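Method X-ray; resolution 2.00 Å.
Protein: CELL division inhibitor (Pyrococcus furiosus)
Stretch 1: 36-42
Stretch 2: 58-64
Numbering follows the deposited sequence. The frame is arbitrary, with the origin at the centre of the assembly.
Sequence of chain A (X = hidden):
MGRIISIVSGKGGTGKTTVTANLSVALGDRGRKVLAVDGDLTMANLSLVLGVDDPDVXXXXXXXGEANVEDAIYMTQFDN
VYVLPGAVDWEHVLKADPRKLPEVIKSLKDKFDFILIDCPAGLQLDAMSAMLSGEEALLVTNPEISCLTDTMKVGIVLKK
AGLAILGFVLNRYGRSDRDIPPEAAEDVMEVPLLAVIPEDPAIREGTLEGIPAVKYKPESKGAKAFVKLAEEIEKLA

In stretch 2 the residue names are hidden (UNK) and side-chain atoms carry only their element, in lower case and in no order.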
# COMPACT_ATOMS: atom_id res chain seq x y z
N ALA A 36 -3.97 -7.89 0.96
CA ALA A 36 -3.51 -6.73 0.21
C ALA A 36 -4.71 -6.24 -0.60
O ALA A 36 -5.24 -6.97 -1.43
CB ALA A 36 -2.36 -7.12 -0.72
N VAL A 37 -5.14 -5.01 -0.34
CA VAL A 37 -6.30 -4.45 -1.01
C VAL A 37 -5.94 -3.40 -2.06
O VAL A 37 -5.20 -2.46 -1.77
CB VAL A 37 -7.26 -3.80 0.02
CG1 VAL A 37 -8.47 -3.21 -0.68
CG2 VAL A 37 -7.70 -4.85 1.05
N ASP A 38 -6.45 -3.57 -3.27
CA ASP A 38 -6.17 -2.60 -4.33
C ASP A 38 -7.25 -1.52 -4.31
O ASP A 38 -8.29 -1.66 -4.97
CB ASP A 38 -6.15 -3.26 -5.70
CG ASP A 38 -5.57 -2.34 -6.77
OD1 ASP A 38 -5.52 -1.12 -6.52
OD2 ASP A 38 -5.17 -2.83 -7.84
N GLY A 39 -7.01 -0.46 -3.56
CA GLY A 39 -7.97 0.63 -3.49
C GLY A 39 -7.74 1.69 -4.55
O GLY A 39 -8.36 2.76 -4.50
N ASP A 40 -6.84 1.42 -5.49
CA ASP A 40 -6.56 2.38 -6.56
C ASP A 40 -7.50 2.02 -7.70
O ASP A 40 -7.11 1.41 -8.70
CB ASP A 40 -5.10 2.27 -7.02
CG ASP A 40 -4.60 3.57 -7.62
OD1 ASP A 40 -5.42 4.26 -8.26
OD2 ASP A 40 -3.40 3.89 -7.47
N LEU A 41 -8.75 2.42 -7.53
CA LEU A 41 -9.81 2.12 -8.49
C LEU A 41 -9.56 2.46 -9.96
O LEU A 41 -9.97 1.70 -10.84
CB LEU A 41 -11.12 2.76 -8.01
CG LEU A 41 -11.55 2.38 -6.58
CD1 LEU A 41 -12.89 3.02 -6.26
CD2 LEU A 41 -11.64 0.86 -6.46
N THR A 42 -8.90 3.58 -10.24
CA THR A 42 -8.66 3.96 -11.63
C THR A 42 -7.37 3.41 -12.21
O THR A 42 -7.15 3.49 -13.43
CB THR A 42 -8.64 5.49 -11.82
OG1 THR A 42 -7.53 6.04 -11.11
CG2 THR A 42 -9.93 6.12 -11.30
N UNK A 58 -13.74 -8.80 -8.67
CA UNK A 58 -12.87 -7.80 -8.06
C UNK A 58 -13.59 -6.89 -7.08
O UNK A 58 -14.81 -6.95 -6.91
c UNK A 58 -11.42 -7.70 -10.12
c UNK A 58 -12.25 -6.89 -9.13
o UNK A 58 -13.30 -6.22 -9.84
N UNK A 59 -12.81 -6.03 -6.43
CA UNK A 59 -13.36 -5.06 -5.49
C UNK A 59 -14.36 -4.18 -6.23
O UNK A 59 -15.36 -3.75 -5.66
c UNK A 59 -12.22 -4.21 -4.92
c UNK A 59 -11.29 -2.38 -3.50
c UNK A 59 -13.43 -3.50 -2.84
c UNK A 59 -12.57 -3.03 -4.01
N UNK A 60 -14.11 -3.94 -7.52
CA UNK A 60 -15.00 -3.11 -8.32
C UNK A 60 -16.40 -3.72 -8.41
O UNK A 60 -17.41 -3.01 -8.38
n UNK A 60 -11.64 -0.51 -9.95
c UNK A 60 -12.96 -0.80 -10.19
n UNK A 60 -11.98 -2.49 -9.22
c UNK A 60 -13.18 -2.06 -9.74
c UNK A 60 -14.43 -2.89 -9.72
c UNK A 60 -11.07 -1.55 -9.37
N UNK A 61 -16.45 -5.05 -8.51
CA UNK A 61 -17.72 -5.76 -8.58
C UNK A 61 -18.45 -5.57 -7.25
O UNK A 61 -19.66 -5.35 -7.21
c UNK A 61 -17.49 -7.25 -8.83
o UNK A 61 -17.75 -7.25 -11.19
o UNK A 61 -15.88 -8.05 -10.38
c UNK A 61 -17.00 -7.54 -10.23
N UNK A 62 -17.70 -5.67 -6.16
CA UNK A 62 -18.25 -5.52 -4.82
C UNK A 62 -18.80 -4.10 -4.64
O UNK A 62 -19.92 -3.92 -4.17
c UNK A 62 -16.56 -7.17 -3.94
c UNK A 62 -17.16 -5.78 -3.75
c UNK A 62 -17.75 -5.64 -2.35
N UNK A 63 -18.00 -3.11 -5.03
CA UNK A 63 -18.39 -1.70 -4.90
C UNK A 63 -19.56 -1.32 -5.80
O UNK A 63 -20.18 -0.28 -5.61
c UNK A 63 -15.97 -0.97 -4.27
c UNK A 63 -17.19 -0.79 -5.18
c UNK A 63 -16.34 -0.68 -2.82
c UNK A 63 -14.85 -0.05 -4.74
N UNK A 64 -19.85 -2.16 -6.79
CA UNK A 64 -20.97 -1.91 -7.69
C UNK A 64 -22.19 -2.62 -7.13
O UNK A 64 -23.28 -2.54 -7.70
c UNK A 64 -20.65 -2.42 -9.09

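Position 58 has three side-chain atoms: one carbon that carries an oxygen and a second carbon. This branched hydroxyl side chain is threonine, Thr58. It lies out of reach of stretch 1. It sits at the N-cap position, right before the helix, where its OG1 can accept from a free backbone NH of the first turn.

Position 59 has four carbons, forked at the second. Its CA-to-CB bond points toward stretch 1, and one terminal carbon lies 3.4 Å from Asp38 O. A four-carbon chain forked at this point is leucine, Leu59. The atom near Asp38 O is CD2. The same CD2 is 4.1 Å from Val37 CG1 and 4.4 Å from Leu41 CD2, so it packs where the strand ends and the loop begins.

Position 60 has one carbon followed by a five-membered ring of three carbons and two nitrogens. One ring nitrogen is 2.9 Å from Leu41 O. Only histidine has this ring, so the residue is His60. The nitrogen is NE2, and it donates a hydrogen bond to Leu41 O with an N-H...acceptor angle of 165°, close to linear. The backbone N of His60 also makes the weak capping bond to Thr58 OG1, at 3.4 Å.

Position 61 has two carbons, the second carrying two oxygens. This short carboxylate is aspartate, Asp61. It does not reach stretch 1. Its OD2 instead accepts a hydrogen bond from Thr58 N at 2.8 Å, which ties the start of the helix together.

Position 62 has three carbons, two of them carried by the first. Branching at CB identifies valine, Val62. It is buried but makes no contact with stretch 1.

Position 63 has four carbons, again forked at the second. Its CA-to-CB bond points toward stretch 1, and one terminal carbon is 3.8 Å from Leu41 CD2. This is leucine, Leu63, and the contacting atom is CD1.

Position 64 has a single side-chain carbon and is alanine, Ala64. It is out of reach of stretch 1.

The contact combines apolar packing with one directed hydrogen bond. Leu59 and Leu63, a turn apart, both meet Leu41 CD2. Leu41 CD2 also lies over one face of the His60 ring, 4.0 Å from its centroid, in a CH-pi contact. Leu41 thus engages His60 twice, by its backbone oxygen and by its side chain. The interface is small, with 251 Å² buried over both sides.

Stretch 2 (58-64) TLHDVLA
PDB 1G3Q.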